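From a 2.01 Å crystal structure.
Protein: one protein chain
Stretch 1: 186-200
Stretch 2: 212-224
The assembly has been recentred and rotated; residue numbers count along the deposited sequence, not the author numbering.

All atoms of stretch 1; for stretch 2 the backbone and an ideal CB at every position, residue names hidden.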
# COMPACT_ATOMS: atom_id res chain seq x y z
N CYS A 186 -25.44 -1.38 20.90
CA CYS A 186 -25.09 -2.65 20.28
C CYS A 186 -23.68 -2.55 19.73
O CYS A 186 -23.19 -1.45 19.45
CB CYS A 186 -26.08 -3.05 19.18
SG CYS A 186 -26.06 -1.93 17.74
N ILE A 187 -23.00 -3.70 19.62
CA ILE A 187 -21.76 -3.82 18.86
C ILE A 187 -22.15 -4.09 17.40
O ILE A 187 -23.10 -4.82 17.14
CB ILE A 187 -20.89 -4.95 19.44
CG1 ILE A 187 -20.44 -4.61 20.87
CG2 ILE A 187 -19.67 -5.25 18.50
CD1 ILE A 187 -19.96 -5.82 21.67
N GLY A 188 -21.44 -3.48 16.46
CA GLY A 188 -21.79 -3.74 15.07
C GLY A 188 -21.42 -5.15 14.68
O GLY A 188 -22.28 -5.94 14.28
N VAL A 189 -20.14 -5.48 14.81
CA VAL A 189 -19.62 -6.78 14.42
C VAL A 189 -18.65 -7.21 15.51
O VAL A 189 -17.80 -6.42 15.93
CB VAL A 189 -18.88 -6.74 13.06
CG1 VAL A 189 -18.21 -8.09 12.77
CG2 VAL A 189 -19.83 -6.32 11.94
N SER A 190 -18.79 -8.45 15.96
CA SER A 190 -17.89 -9.04 16.94
C SER A 190 -17.16 -10.22 16.32
O SER A 190 -17.80 -11.12 15.76
CB SER A 190 -18.65 -9.51 18.17
OG SER A 190 -17.76 -9.95 19.18
N LEU A 191 -15.83 -10.23 16.47
CA LEU A 191 -14.96 -11.28 15.95
C LEU A 191 -14.15 -11.87 17.10
O LEU A 191 -13.52 -11.12 17.86
CB LEU A 191 -14.00 -10.74 14.85
CG LEU A 191 -14.57 -9.92 13.68
CD1 LEU A 191 -13.45 -9.53 12.66
CD2 LEU A 191 -15.69 -10.67 12.96
N LYS A 192 -14.15 -13.19 17.23
CA LYS A 192 -13.43 -13.81 18.34
C LYS A 192 -12.92 -15.18 17.91
O LYS A 192 -13.70 -15.98 17.39
CB LYS A 192 -14.32 -13.97 19.57
CG LYS A 192 -13.63 -14.67 20.75
CD LYS A 192 -14.45 -14.54 22.02
CE LYS A 192 -13.77 -15.24 23.18
NZ LYS A 192 -14.47 -14.94 24.48
N LYS A 193 -11.64 -15.43 18.16
CA LYS A 193 -11.00 -16.73 17.89
C LYS A 193 -11.15 -17.12 16.42
O LYS A 193 -11.48 -18.25 16.07
CB LYS A 193 -11.53 -17.81 18.83
CG LYS A 193 -10.96 -17.68 20.24
CD LYS A 193 -11.55 -18.74 21.17
CE LYS A 193 -11.14 -18.52 22.62
NZ LYS A 193 -9.69 -18.76 22.79
N ILE A 194 -10.90 -16.14 15.55
CA ILE A 194 -11.04 -16.29 14.11
C ILE A 194 -9.65 -16.32 13.50
O ILE A 194 -8.75 -15.61 13.96
CB ILE A 194 -11.88 -15.14 13.53
CG1 ILE A 194 -13.34 -15.26 13.94
CG2 ILE A 194 -11.72 -15.03 12.02
CD1 ILE A 194 -14.14 -14.05 13.44
N SER A 195 -9.48 -17.14 12.48
CA SER A 195 -8.25 -17.16 11.68
C SER A 195 -8.61 -16.94 10.22
O SER A 195 -9.66 -17.40 9.75
CB SER A 195 -7.49 -18.49 11.81
OG SER A 195 -6.86 -18.59 13.06
N LEU A 196 -7.72 -16.24 9.51
CA LEU A 196 -7.79 -16.15 8.04
C LEU A 196 -9.11 -15.54 7.57
O LEU A 196 -9.68 -15.96 6.55
CB LEU A 196 -7.54 -17.51 7.41
CG LEU A 196 -6.08 -17.96 7.59
CD1 LEU A 196 -5.90 -19.47 7.76
CD2 LEU A 196 -5.28 -17.45 6.43
N GLY A 197 -9.59 -14.53 8.29
CA GLY A 197 -10.75 -13.79 7.85
C GLY A 197 -10.43 -12.89 6.66
O GLY A 197 -9.30 -12.41 6.50
N ARG A 198 -11.44 -12.68 5.82
CA ARG A 198 -11.33 -11.83 4.63
C ARG A 198 -12.55 -10.91 4.57
O ARG A 198 -13.66 -11.36 4.26
CB ARG A 198 -11.24 -12.68 3.36
CG ARG A 198 -9.95 -13.53 3.24
CD ARG A 198 -8.72 -12.66 3.19
NE ARG A 198 -7.49 -13.36 2.80
CZ ARG A 198 -6.57 -13.80 3.65
NH1 ARG A 198 -6.72 -13.62 4.98
NH2 ARG A 198 -5.48 -14.40 3.19
N PHE A 199 -12.35 -9.62 4.82
CA PHE A 199 -13.41 -8.63 4.84
C PHE A 199 -13.13 -7.58 3.76
O PHE A 199 -11.98 -7.16 3.58
CB PHE A 199 -13.53 -7.96 6.23
CG PHE A 199 -13.89 -8.91 7.35
CD1 PHE A 199 -12.96 -9.83 7.83
CD2 PHE A 199 -15.14 -8.88 7.94
CE1 PHE A 199 -13.28 -10.71 8.87
CE2 PHE A 199 -15.48 -9.74 8.98
CZ PHE A 199 -14.55 -10.66 9.45
N LEU A 200 -14.17 -7.14 3.04
CA LEU A 200 -13.98 -6.16 1.97
C LEU A 200 -15.13 -5.17 1.92
O LEU A 200 -16.29 -5.58 1.81
CB LEU A 200 -13.83 -6.85 0.60
CG LEU A 200 -13.68 -5.94 -0.63
CD1 LEU A 200 -12.38 -5.11 -0.55
CD2 LEU A 200 -13.72 -6.76 -1.95
N UNK A 212 -16.55 -2.32 15.95
CA UNK A 212 -16.01 -3.63 15.60
C UNK A 212 -15.22 -4.10 16.81
O UNK A 212 -14.27 -3.43 17.23
CB UNK A 212 -15.14 -3.58 14.34
N UNK A 213 -15.64 -5.20 17.41
CA UNK A 213 -14.94 -5.79 18.55
C UNK A 213 -14.17 -7.00 18.07
O UNK A 213 -14.71 -7.84 17.33
CB UNK A 213 -15.91 -6.17 19.67
N UNK A 214 -12.91 -7.10 18.48
CA UNK A 214 -11.98 -8.09 17.95
C UNK A 214 -11.22 -8.67 19.14
O UNK A 214 -10.56 -7.93 19.87
CB UNK A 214 -11.03 -7.48 16.92
N UNK A 215 -11.31 -9.98 19.33
CA UNK A 215 -10.65 -10.64 20.45
C UNK A 215 -9.98 -11.91 19.95
O UNK A 215 -10.65 -12.79 19.42
CB UNK A 215 -11.64 -10.95 21.57
N UNK A 216 -8.66 -11.98 20.12
CA UNK A 216 -7.86 -13.13 19.72
C UNK A 216 -8.13 -13.53 18.27
O UNK A 216 -8.48 -14.67 17.96
CB UNK A 216 -8.14 -14.31 20.65
N UNK A 217 -7.92 -12.58 17.36
CA UNK A 217 -8.14 -12.81 15.93
C UNK A 217 -6.79 -12.79 15.23
O UNK A 217 -5.98 -11.89 15.47
CB UNK A 217 -9.08 -11.76 15.33
N UNK A 218 -6.57 -13.78 14.36
CA UNK A 218 -5.30 -13.99 13.68
C UNK A 218 -5.46 -13.88 12.17
O UNK A 218 -6.45 -14.34 11.59
CB UNK A 218 -4.72 -15.36 14.05
N UNK A 219 -4.45 -13.29 11.52
CA UNK A 219 -4.24 -13.43 10.07
C UNK A 219 -5.47 -13.03 9.26
O UNK A 219 -5.95 -13.77 8.39
CB UNK A 219 -3.86 -14.87 9.73
N UNK A 220 -6.00 -11.85 9.55
CA UNK A 220 -7.24 -11.41 8.94
C UNK A 220 -7.05 -10.09 8.20
O UNK A 220 -6.51 -9.13 8.75
CB UNK A 220 -8.33 -11.27 10.00
N UNK A 221 -7.47 -10.06 6.93
CA UNK A 221 -7.37 -8.88 6.07
C UNK A 221 -8.69 -8.13 6.05
O UNK A 221 -9.75 -8.73 5.85
CB UNK A 221 -6.96 -9.28 4.65
N UNK A 222 -8.61 -6.82 6.24
CA UNK A 222 -9.78 -5.95 6.27
C UNK A 222 -9.50 -4.78 5.34
O UNK A 222 -8.70 -3.90 5.68
CB UNK A 222 -10.10 -5.47 7.69
N UNK A 223 -10.14 -4.77 4.17
CA UNK A 223 -9.89 -3.80 3.12
C UNK A 223 -11.11 -2.90 2.98
O UNK A 223 -12.23 -3.40 2.85
CB UNK A 223 -9.56 -4.49 1.80
N UNK A 224 -10.90 -1.58 3.00
CA UNK A 224 -11.98 -0.66 2.70
C UNK A 224 -13.07 -0.53 3.76
O UNK A 224 -14.19 -0.07 3.45
CB UNK A 224 -12.63 -1.09 1.38

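Strands 189-192 and 212-215 run parallel, as do 198-200 and 220-223, and most positions of stretch 2 lie beside a residue of stretch 1.

Position 212 pairs with Val189 and places its CB on the same face as Val189 and Leu191. An aliphatic side chain of almost any shape would suit. It is Leu212, whose CD1 lies 3.7 Å from Val189 CB and 4.1 Å from Leu191 CG.

At 213 the CB turns to the face of Ser190 and Lys192, 4.0 Å from Ile187 CG2; an aliphatic or aromatic residue would fit. Tyr213 sets its ring edge near Ser190 OG, 3.5 Å from CD2, while its backbone N donates to Val189 O (2.9 Å) and its O accepts from Leu191 N (2.8 Å).

Position 214 returns to the face of Leu191, where branched or long aliphatics are equally plausible. Ile214 touches lightly, CG1 to Leu191 CD1 at 4.3 Å.

At 215 the CB lies 4.3 Å from Lys192 CG, beside an extended lysine, which favours an acid, though a polar amide could also fit. Glu215 forms a salt bridge, OE1 to Lys192 NZ at 3.3 Å, and a water joins Lys192 NZ to Glu215 OE2. OE2 also accepts from Tyr213 OH.

Position 216 has positive phi, which glycine, Asn or Asp adopt readily, but the nearby Lys193 side chain makes an acid attractive. Glu216 reaches it, OE1 to Lys193 NZ at 2.8 Å, a hydrogen-bonded salt bridge.

The CB of 217 points sideways, 5.0 Å from Leu191 CB, so a small or medium aliphatic suits. Val217 packs CG2 against Leu191 CB (3.9 Å) and Ile194 CB (4.2 Å).

At 218 the CB is 4.0 Å from Ser195 OG, and many side chains are possible. Trp218 brings CE3 to 3.6 Å from Ser195 OG, though the end of its side chain leads away; its N donates to Ile194 O (2.9 Å).

Position 219, again with positive phi, points its CB toward stretch 1, 4.1 Å from Leu196 N, and suits glycine, Asn or Asp. Asp219 has its CB 4.4 Å from Leu196 CG.

Position 220 lies by Gly197, whose free N invites a small acceptor such as Ser or Thr. Thr220 OG1 accepts from Gly197 N (3.1 Å), and CG2 meets Phe199 CE1 at 3.7 Å. A CB on Gly197 would clash with that methyl.

At 221 the CB is 4.1 Å from Arg198 CD, suiting polar groups. Asn221 lays ND2 over one guanidinium face, 3.5 Å from Arg198 CZ.

The CB of 222 shares the face of Phe199, 4.5 Å from Phe199 CB, where an aliphatic suits. Ile222 CG1 approaches Phe199 CD1 (4.1 Å).

That of 223 lies on the opposite face, with Leu200, 3.7 Å from Leu200 CD1, which favours an aliphatic side chain. Ile223 CG2 meets Leu200 CD1 (3.7 Å).

Position 224 has positive phi, favouring the deposited Gly224.

Stretch 2, residues 212-224: LYIEEVWDTNIIG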
# COMPACT_ATOMS: atom_id res chain seq x y z
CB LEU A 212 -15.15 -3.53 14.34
CG LEU A 212 -14.32 -4.71 13.86
CD1 LEU A 212 -15.26 -5.84 13.43
CD2 LEU A 212 -13.42 -4.28 12.69
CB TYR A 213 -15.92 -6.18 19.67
CG TYR A 213 -15.24 -6.86 20.84
CD1 TYR A 213 -14.54 -6.11 21.79
CD2 TYR A 213 -15.28 -8.23 20.99
CE1 TYR A 213 -13.90 -6.73 22.84
CE2 TYR A 213 -14.64 -8.86 22.05
CZ TYR A 213 -13.96 -8.10 22.97
OH TYR A 213 -13.32 -8.71 24.02
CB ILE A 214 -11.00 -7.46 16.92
CG1 ILE A 214 -11.77 -6.97 15.68
CG2 ILE A 214 -9.90 -8.44 16.50
CD1 ILE A 214 -10.89 -6.20 14.67
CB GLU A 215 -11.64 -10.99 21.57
CG GLU A 215 -10.96 -11.77 22.70
CD GLU A 215 -11.93 -12.19 23.82
OE1 GLU A 215 -11.68 -13.22 24.47
OE2 GLU A 215 -12.94 -11.48 24.04
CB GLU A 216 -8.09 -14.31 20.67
CG GLU A 216 -6.91 -15.30 20.65
CD GLU A 216 -7.26 -16.64 21.27
OE1 GLU A 216 -7.92 -16.65 22.35
OE2 GLU A 216 -6.86 -17.69 20.69
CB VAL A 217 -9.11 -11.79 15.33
CG1 VAL A 217 -9.13 -11.92 13.80
CG2 VAL A 217 -10.51 -12.01 15.91
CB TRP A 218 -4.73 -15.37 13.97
CG TRP A 218 -4.57 -15.71 15.40
CD1 TRP A 218 -4.63 -14.86 16.48
CD2 TRP A 218 -4.25 -17.00 15.93
NE1 TRP A 218 -4.39 -15.55 17.63
CE2 TRP A 218 -4.17 -16.87 17.33
CE3 TRP A 218 -4.05 -18.26 15.35
CZ2 TRP A 218 -3.89 -17.96 18.17
CZ3 TRP A 218 -3.79 -19.35 16.20
CH2 TRP A 218 -3.71 -19.19 17.58
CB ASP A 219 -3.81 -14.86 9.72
CG ASP A 219 -2.51 -15.29 10.41
OD1 ASP A 219 -1.45 -14.68 10.14
OD2 ASP A 219 -2.50 -16.27 11.18
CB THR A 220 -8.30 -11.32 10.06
OG1 THR A 220 -8.55 -12.66 10.49
CG2 THR A 220 -9.60 -10.70 9.58
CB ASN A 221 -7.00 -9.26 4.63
CG ASN A 221 -5.63 -9.85 4.51
OD1 ASN A 221 -4.81 -9.74 5.41
ND2 ASN A 221 -5.38 -10.50 3.38
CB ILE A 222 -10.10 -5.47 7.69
CG1 ILE A 222 -10.39 -6.68 8.59
CG2 ILE A 222 -11.29 -4.49 7.68
CD1 ILE A 222 -10.37 -6.36 10.07
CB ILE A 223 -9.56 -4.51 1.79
CG1 ILE A 223 -8.38 -5.47 1.97
CG2 ILE A 223 -9.29 -3.51 0.64
CD1 ILE A 223 -8.16 -6.38 0.74
O HOH W 1 -15.34 -12.15 25.06
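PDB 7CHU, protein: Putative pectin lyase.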